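Local coordinates for protein ArsC family reductase (Pseudomonas aeruginosa, PDB 1RW1) that is probably a glutathione-dependent thiol reductase with a thioredoxin fold, related to the ArsC arsenate reductases, at residues K15-L20 with Y27-Y32. Sequence-based numbering, arbitrary orientation.
Sequences KARTWL and YDFHDY
Tyr27 OH is held by two groups from helix 11-22. Arg17 NE donates a nearly straight hydrogen bond of 2.9 Å to Tyr27 OH (172° at the hydrogen). The oxygen lies in the guanidinium plane, and NE in turn sits at the edge of the tyrosine ring. The two planes stand 77° apart. The second partner is Asp21 OD1, just past residues 15-20, and together the two bonds fix where the phenol points. Beyond NE, Arg17 NH1 lies over one face of the Phe29 ring, toward its rim, in a cation-pi contact with the guanidinium tilted against the ring. Arg17 CZ lies 4.5 Å from the centroid of the Phe29 ring, and Arg17 NH1 comes to 3.6 Å from Phe29 CD2. A bend at chi3 (76°) lets NE meet Tyr27 OH while NH1 reaches Phe29. Leu20 CD1 sits over one face of the Tyr27 ring, toward its rim, in a CH-pi contact 4.1 Å from the centroid, while Leu20 CB touches Tyr27 CE1 at 3.7 Å. The contact joins the helix and second strand of the beta-alpha-beta unit of the thioredoxin fold. Strand 27-31 runs at the sheet edge, parallel to strand 2-6, whose Leu4 meets Arg17 and Tyr27. Helix 106-113 packs on Leu20 through Tyr109 and Leu113.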
loop_
_atom_site.group_PDB
_atom_site.type_symbol
_atom_site.label_atom_id
_atom_site.label_comp_id
_atom_site.label_asym_id
_atom_site.label_seq_id
_atom_site.Cartn_x
_atom_site.Cartn_y
_atom_site.Cartn_z
ATOM N N LYS A 15 2.446 -12.064 -6.326
ATOM C CA LYS A 15 2.932 -11.741 -7.650
ATOM C C LYS A 15 4.131 -10.790 -7.557
ATOM O O LYS A 15 5.166 -11.009 -8.189
ATOM C CB LYS A 15 1.805 -11.112 -8.488
ATOM C CG LYS A 15 0.671 -12.076 -8.797
ATOM C CD LYS A 15 -0.649 -11.421 -9.153
ATOM C CE LYS A 15 -0.590 -10.469 -10.292
ATOM N NZ LYS A 15 -1.982 -10.072 -10.658
ATOM N N ALA A 16 3.976 -9.729 -6.777
ATOM C CA ALA A 16 5.010 -8.713 -6.650
ATOM C C ALA A 16 6.268 -9.295 -6.017
ATOM O O ALA A 16 7.382 -8.998 -6.458
ATOM C CB ALA A 16 4.499 -7.545 -5.825
ATOM N N ARG A 17 6.104 -10.110 -4.972
ATOM C CA ARG A 17 7.270 -10.722 -4.351
ATOM C C ARG A 17 7.950 -11.701 -5.282
ATOM O O ARG A 17 9.176 -11.807 -5.277
ATOM C CB ARG A 17 6.925 -11.401 -3.035
ATOM C CG ARG A 17 6.497 -10.377 -1.993
ATOM C CD ARG A 17 6.356 -10.942 -0.588
ATOM N NE ARG A 17 7.656 -11.156 0.016
ATOM C CZ ARG A 17 7.819 -11.542 1.263
ATOM N NH1 ARG A 17 6.769 -11.788 2.023
ATOM N NH2 ARG A 17 9.044 -11.689 1.746
ATOM N N THR A 18 7.191 -12.436 -6.086
ATOM C CA THR A 18 7.825 -13.292 -7.071
ATOM C C THR A 18 8.661 -12.466 -8.046
ATOM O O THR A 18 9.785 -12.864 -8.376
ATOM C CB THR A 18 6.774 -14.173 -7.767
ATOM O OG1 THR A 18 6.064 -14.941 -6.795
ATOM C CG2 THR A 18 7.426 -15.208 -8.665
ATOM N N TRP A 19 8.136 -11.345 -8.514
ATOM C CA TRP A 19 8.901 -10.459 -9.383
ATOM C C TRP A 19 10.198 -10.021 -8.683
ATOM O O TRP A 19 11.305 -10.156 -9.243
ATOM C CB TRP A 19 8.030 -9.269 -9.808
ATOM C CG TRP A 19 8.603 -8.488 -10.957
ATOM C CD1 TRP A 19 8.209 -8.544 -12.259
ATOM C CD2 TRP A 19 9.679 -7.538 -10.912
ATOM N NE1 TRP A 19 8.983 -7.716 -13.031
ATOM C CE2 TRP A 19 9.905 -7.099 -12.231
ATOM C CE3 TRP A 19 10.512 -7.061 -9.903
ATOM C CZ2 TRP A 19 10.906 -6.187 -12.555
ATOM C CZ3 TRP A 19 11.507 -6.159 -10.224
ATOM C CH2 TRP A 19 11.705 -5.739 -11.544
ATOM N N LEU A 20 10.075 -9.482 -7.479
ATOM C CA LEU A 20 11.237 -8.967 -6.763
ATOM C C LEU A 20 12.264 -10.074 -6.479
ATOM O O LEU A 20 13.470 -9.902 -6.696
ATOM C CB LEU A 20 10.794 -8.334 -5.447
ATOM C CG LEU A 20 10.008 -7.031 -5.580
ATOM C CD1 LEU A 20 9.324 -6.708 -4.278
ATOM C CD2 LEU A 20 10.899 -5.887 -6.035
ATOM N N TYR A 27 14.912 -6.706 -0.115
ATOM C CA TYR A 27 13.935 -5.784 0.444
ATOM C C TYR A 27 13.521 -6.289 1.808
ATOM O O TYR A 27 13.548 -7.487 2.086
ATOM C CB TYR A 27 12.705 -5.635 -0.474
ATOM C CG TYR A 27 11.988 -6.942 -0.751
ATOM C CD1 TYR A 27 12.424 -7.782 -1.767
ATOM C CD2 TYR A 27 10.900 -7.352 0.028
ATOM C CE1 TYR A 27 11.807 -9.005 -1.983
ATOM C CE2 TYR A 27 10.281 -8.562 -0.195
ATOM C CZ TYR A 27 10.737 -9.386 -1.203
ATOM O OH TYR A 27 10.120 -10.596 -1.404
ATOM N N ASP A 28 13.130 -5.354 2.650
ATOM C CA ASP A 28 12.464 -5.650 3.905
ATOM C C ASP A 28 10.966 -5.752 3.646
ATOM O O ASP A 28 10.446 -5.083 2.756
ATOM C CB ASP A 28 12.732 -4.536 4.914
ATOM C CG ASP A 28 14.115 -4.607 5.535
ATOM O OD1 ASP A 28 14.892 -5.529 5.219
ATOM O OD2 ASP A 28 14.481 -3.744 6.335
ATOM N N PHE A 29 10.281 -6.570 4.426
ATOM C CA PHE A 29 8.841 -6.746 4.330
ATOM C C PHE A 29 8.190 -6.224 5.597
ATOM O O PHE A 29 8.456 -6.729 6.686
ATOM C CB PHE A 29 8.520 -8.218 4.106
ATOM C CG PHE A 29 7.045 -8.565 4.209
ATOM C CD1 PHE A 29 6.055 -7.785 3.633
ATOM C CD2 PHE A 29 6.652 -9.698 4.896
ATOM C CE1 PHE A 29 4.709 -8.150 3.734
ATOM C CE2 PHE A 29 5.319 -10.057 4.994
ATOM C CZ PHE A 29 4.356 -9.292 4.418
ATOM N N HIS A 30 7.360 -5.201 5.433
ATOM C CA HIS A 30 6.584 -4.592 6.506
ATOM C C HIS A 30 5.164 -5.156 6.418
ATOM O O HIS A 30 4.416 -4.817 5.501
ATOM C CB HIS A 30 6.573 -3.082 6.354
ATOM C CG HIS A 30 5.798 -2.385 7.423
ATOM N ND1 HIS A 30 6.393 -1.558 8.350
ATOM C CD2 HIS A 30 4.467 -2.360 7.672
ATOM C CE1 HIS A 30 5.449 -1.065 9.128
ATOM N NE2 HIS A 30 4.275 -1.528 8.740
ATOM N N ASP A 31 4.843 -6.057 7.343
ATOM C CA ASP A 31 3.631 -6.880 7.318
ATOM C C ASP A 31 2.605 -6.257 8.253
ATOM O O ASP A 31 2.806 -6.248 9.482
ATOM C CB ASP A 31 4.038 -8.254 7.826
ATOM C CG ASP A 31 2.917 -9.260 7.904
ATOM O OD1 ASP A 31 1.737 -8.933 7.620
ATOM O OD2 ASP A 31 3.244 -10.422 8.267
ATOM N N TYR A 32 1.503 -5.738 7.725
ATOM C CA TYR A 32 0.498 -5.085 8.568
ATOM C C TYR A 32 -0.032 -5.999 9.654
ATOM O O TYR A 32 -0.403 -5.499 10.717
ATOM C CB TYR A 32 -0.667 -4.576 7.722
ATOM C CG TYR A 32 -0.300 -3.566 6.659
ATOM C CD1 TYR A 32 0.603 -2.543 6.887
ATOM C CD2 TYR A 32 -0.876 -3.628 5.411
ATOM C CE1 TYR A 32 0.925 -1.642 5.897
ATOM C CE2 TYR A 32 -0.557 -2.730 4.409
ATOM C CZ TYR A 32 0.345 -1.731 4.652
ATOM O OH TYR A 32 0.706 -0.801 3.708
#